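Local coordinates for protein hydrolase, isochorismatase family (Pseudomonas putida KT2440, PDB 4H17) that probably acts as a hydrolase of the isochorismatase family, on a substrate that is not established, and assembles as a dimer, at residues Gly168-Ala172 / Ala173-Gln177. Residues are numbered along the deposited sequence; the frame is centred on the assembly and turned at random.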
ATOM      1  N   GLY A 168     -15.156  12.805   9.766  1.00 18.05           N
ATOM      2  CA  GLY A 168     -16.089  11.705   9.659  1.00 18.26           C
ATOM      3  C   GLY A 168     -15.338  10.415   9.886  1.00 15.23           C
ATOM      4  O   GLY A 168     -14.091  10.401  10.062  1.00 16.64           O
ATOM      5  N   VAL A 169     -16.069   9.304   9.820  1.00 15.58           N
ATOM      6  CA  VAL A 169     -15.485   8.004  10.105  1.00 15.50           C
ATOM      7  C   VAL A 169     -15.863   6.934   9.084  1.00 16.60           C
ATOM      8  O   VAL A 169     -17.008   6.837   8.654  1.00 20.07           O
ATOM      9  CB  VAL A 169     -15.913   7.513  11.495  1.00 18.81           C
ATOM     10  CG1 VAL A 169     -15.180   6.232  11.838  1.00 16.62           C
ATOM     11  CG2 VAL A 169     -15.657   8.577  12.548  1.00 26.70           C
ATOM     12  N   ILE A 170     -14.871   6.185   8.642  1.00 13.53           N
ATOM     13  CA  ILE A 170     -15.112   5.036   7.769  1.00 14.00           C
ATOM     14  C   ILE A 170     -14.981   3.773   8.628  1.00 12.97           C
ATOM     15  O   ILE A 170     -13.926   3.528   9.247  1.00 14.43           O
ATOM     16  CB  ILE A 170     -14.142   4.967   6.593  1.00 13.67           C
ATOM     17  CG1 ILE A 170     -14.214   6.244   5.729  1.00 14.98           C
ATOM     18  CG2 ILE A 170     -14.453   3.723   5.748  1.00 12.10           C
ATOM     19  CD1 ILE A 170     -13.149   6.419   4.683  1.00 15.36           C
ATOM     20  N   PRO A 171     -16.045   2.979   8.701  1.00 13.58           N
ATOM     21  CA  PRO A 171     -15.906   1.754   9.476  1.00 15.73           C
ATOM     22  C   PRO A 171     -14.788   0.847   9.044  1.00 11.84           C
ATOM     23  O   PRO A 171     -14.514   0.646   7.841  1.00  9.80           O
ATOM     24  CB  PRO A 171     -17.243   1.036   9.296  1.00 17.07           C
ATOM     25  CG  PRO A 171     -18.178   2.077   8.859  1.00 15.41           C
ATOM     26  CD  PRO A 171     -17.424   3.185   8.217  1.00 14.14           C
ATOM     27  N   ALA A 172     -14.292   0.114  10.031  1.00 13.49           N
ATOM     28  CA  ALA A 172     -13.270  -0.885   9.841  1.00 12.97           C
ATOM     29  C   ALA A 172     -13.623  -1.873   8.723  1.00 11.45           C
ATOM     30  O   ALA A 172     -12.776  -2.148   7.896  1.00 12.29           O
ATOM     31  CB  ALA A 172     -13.032  -1.614  11.153  1.00 12.79           C
ATOM     32  N   ALA A 173     -14.881  -2.341   8.652  1.00 13.22           N
ATOM     33  CA  ALA A 173     -15.275  -3.302   7.622  1.00 14.01           C
ATOM     34  C   ALA A 173     -15.090  -2.747   6.226  1.00 13.43           C
ATOM     35  O   ALA A 173     -14.749  -3.497   5.299  1.00 13.28           O
ATOM     36  CB  ALA A 173     -16.723  -3.776   7.820  1.00 14.79           C
ATOM     37  N   GLN A 174     -15.354  -1.451   6.075  1.00 12.87           N
ATOM     38  CA  GLN A 174     -15.327  -0.804   4.755  1.00 12.41           C
ATOM     39  C   GLN A 174     -13.855  -0.625   4.373  1.00 12.61           C
ATOM     40  O   GLN A 174     -13.437  -0.948   3.251  1.00 14.13           O
ATOM     41  CB  GLN A 174     -16.056   0.507   4.750  1.00 15.06           C
ATOM     42  CG  GLN A 174     -17.545   0.332   4.704  1.00 17.86           C
ATOM     43  CD  GLN A 174     -18.269   1.640   4.695  1.00 22.42           C
ATOM     44  OE1 GLN A 174     -17.856   2.587   4.024  1.00 23.88           O
ATOM     45  NE2 GLN A 174     -19.393   1.694   5.414  1.00 25.75           N
ATOM     46  N   ILE A 175     -13.052  -0.172   5.334  1.00 11.30           N
ATOM     47  CA  ILE A 175     -11.611  -0.107   5.071  1.00 11.26           C
ATOM     48  C   ILE A 175     -11.057  -1.474   4.661  1.00 13.42           C
ATOM     49  O   ILE A 175     -10.286  -1.587   3.739  1.00 14.02           O
ATOM     50  CB  ILE A 175     -10.821   0.364   6.307  1.00 10.58           C
ATOM     51  CG1 ILE A 175     -11.240   1.769   6.744  1.00 11.85           C
ATOM     52  CG2 ILE A 175      -9.327   0.252   6.029  1.00 10.76           C
ATOM     53  CD1 ILE A 175     -11.059   2.883   5.737  1.00 13.30           C
ATOM     54  N   HIS A 176     -11.397  -2.500   5.430  1.00 13.44           N
ATOM     55  CA  HIS A 176     -10.861  -3.822   5.200  1.00 11.14           C
ATOM     56  C   HIS A 176     -11.293  -4.394   3.812  1.00 10.01           C
ATOM     57  O   HIS A 176     -10.477  -4.908   3.076  1.00 13.68           O
ATOM     58  CB  HIS A 176     -11.239  -4.726   6.354  1.00 13.32           C
ATOM     59  CG  HIS A 176     -10.506  -6.028   6.359  1.00 14.24           C
ATOM     60  ND1 HIS A 176      -9.159  -6.116   6.607  1.00 14.32           N
ATOM     61  CD2 HIS A 176     -10.933  -7.297   6.149  1.00 14.03           C
ATOM     62  CE1 HIS A 176      -8.781  -7.378   6.566  1.00 16.13           C
ATOM     63  NE2 HIS A 176      -9.844  -8.117   6.302  1.00 14.57           N
ATOM     64  N   GLN A 177     -12.556  -4.244   3.469  1.00 10.47           N
ATOM     65  CA  GLN A 177     -13.078  -4.713   2.179  1.00 11.93           C
ATOM     66  C   GLN A 177     -12.403  -3.979   1.041  1.00 12.20           C
ATOM     67  O   GLN A 177     -12.016  -4.589   0.072  1.00 11.80           O
ATOM     68  CB  GLN A 177     -14.593  -4.536   2.073  1.00 14.66           C
TER
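Ile175, in the first turn of helix 172-186, folds its side chain back on Ile170, the last residue of strand 168-170. Its CB sits 3.6 Å from Ala172 O, and CG1 passes 3.6 Å from Pro171 O. With Ile175 CG1 anti to the carbonyl carbon (chi1 -61°) and the next torsion bent (chi2 -60°), the tip atom Ile175 CD1 meets Ile170 CG2 at 3.5 Å, a tight contact in which the two side chains cross at about a right angle. Shortening Ile175 to an alanine is likely to leave Ile170 CG2 without this partner and open a gap between strand end and helix. Pro171 is the N-cap residue of the helix: its carbonyl O accepts a straight bond from Ile175 N (3.0 Å, 169° at the hydrogen) and a more bent one from Gln174 N, which lies above the carbonyl plane. Gln174 runs alongside the proline ring, NE2 3.7 Å from Pro171 CG, while its side-chain OE1 is hydrogen-bonded to NE2 of Gln174 of the second subunit. Ile170 and Ile175 also pack on Ala181 and Val182 of that subunit, respectively. The strand-to-helix junction thus pairs a carbonyl oxygen that accepts two N-H groups with an isoleucine-isoleucine contact, and both the Gln174 side-chain amide and the aliphatic surface continue into the dimer interface.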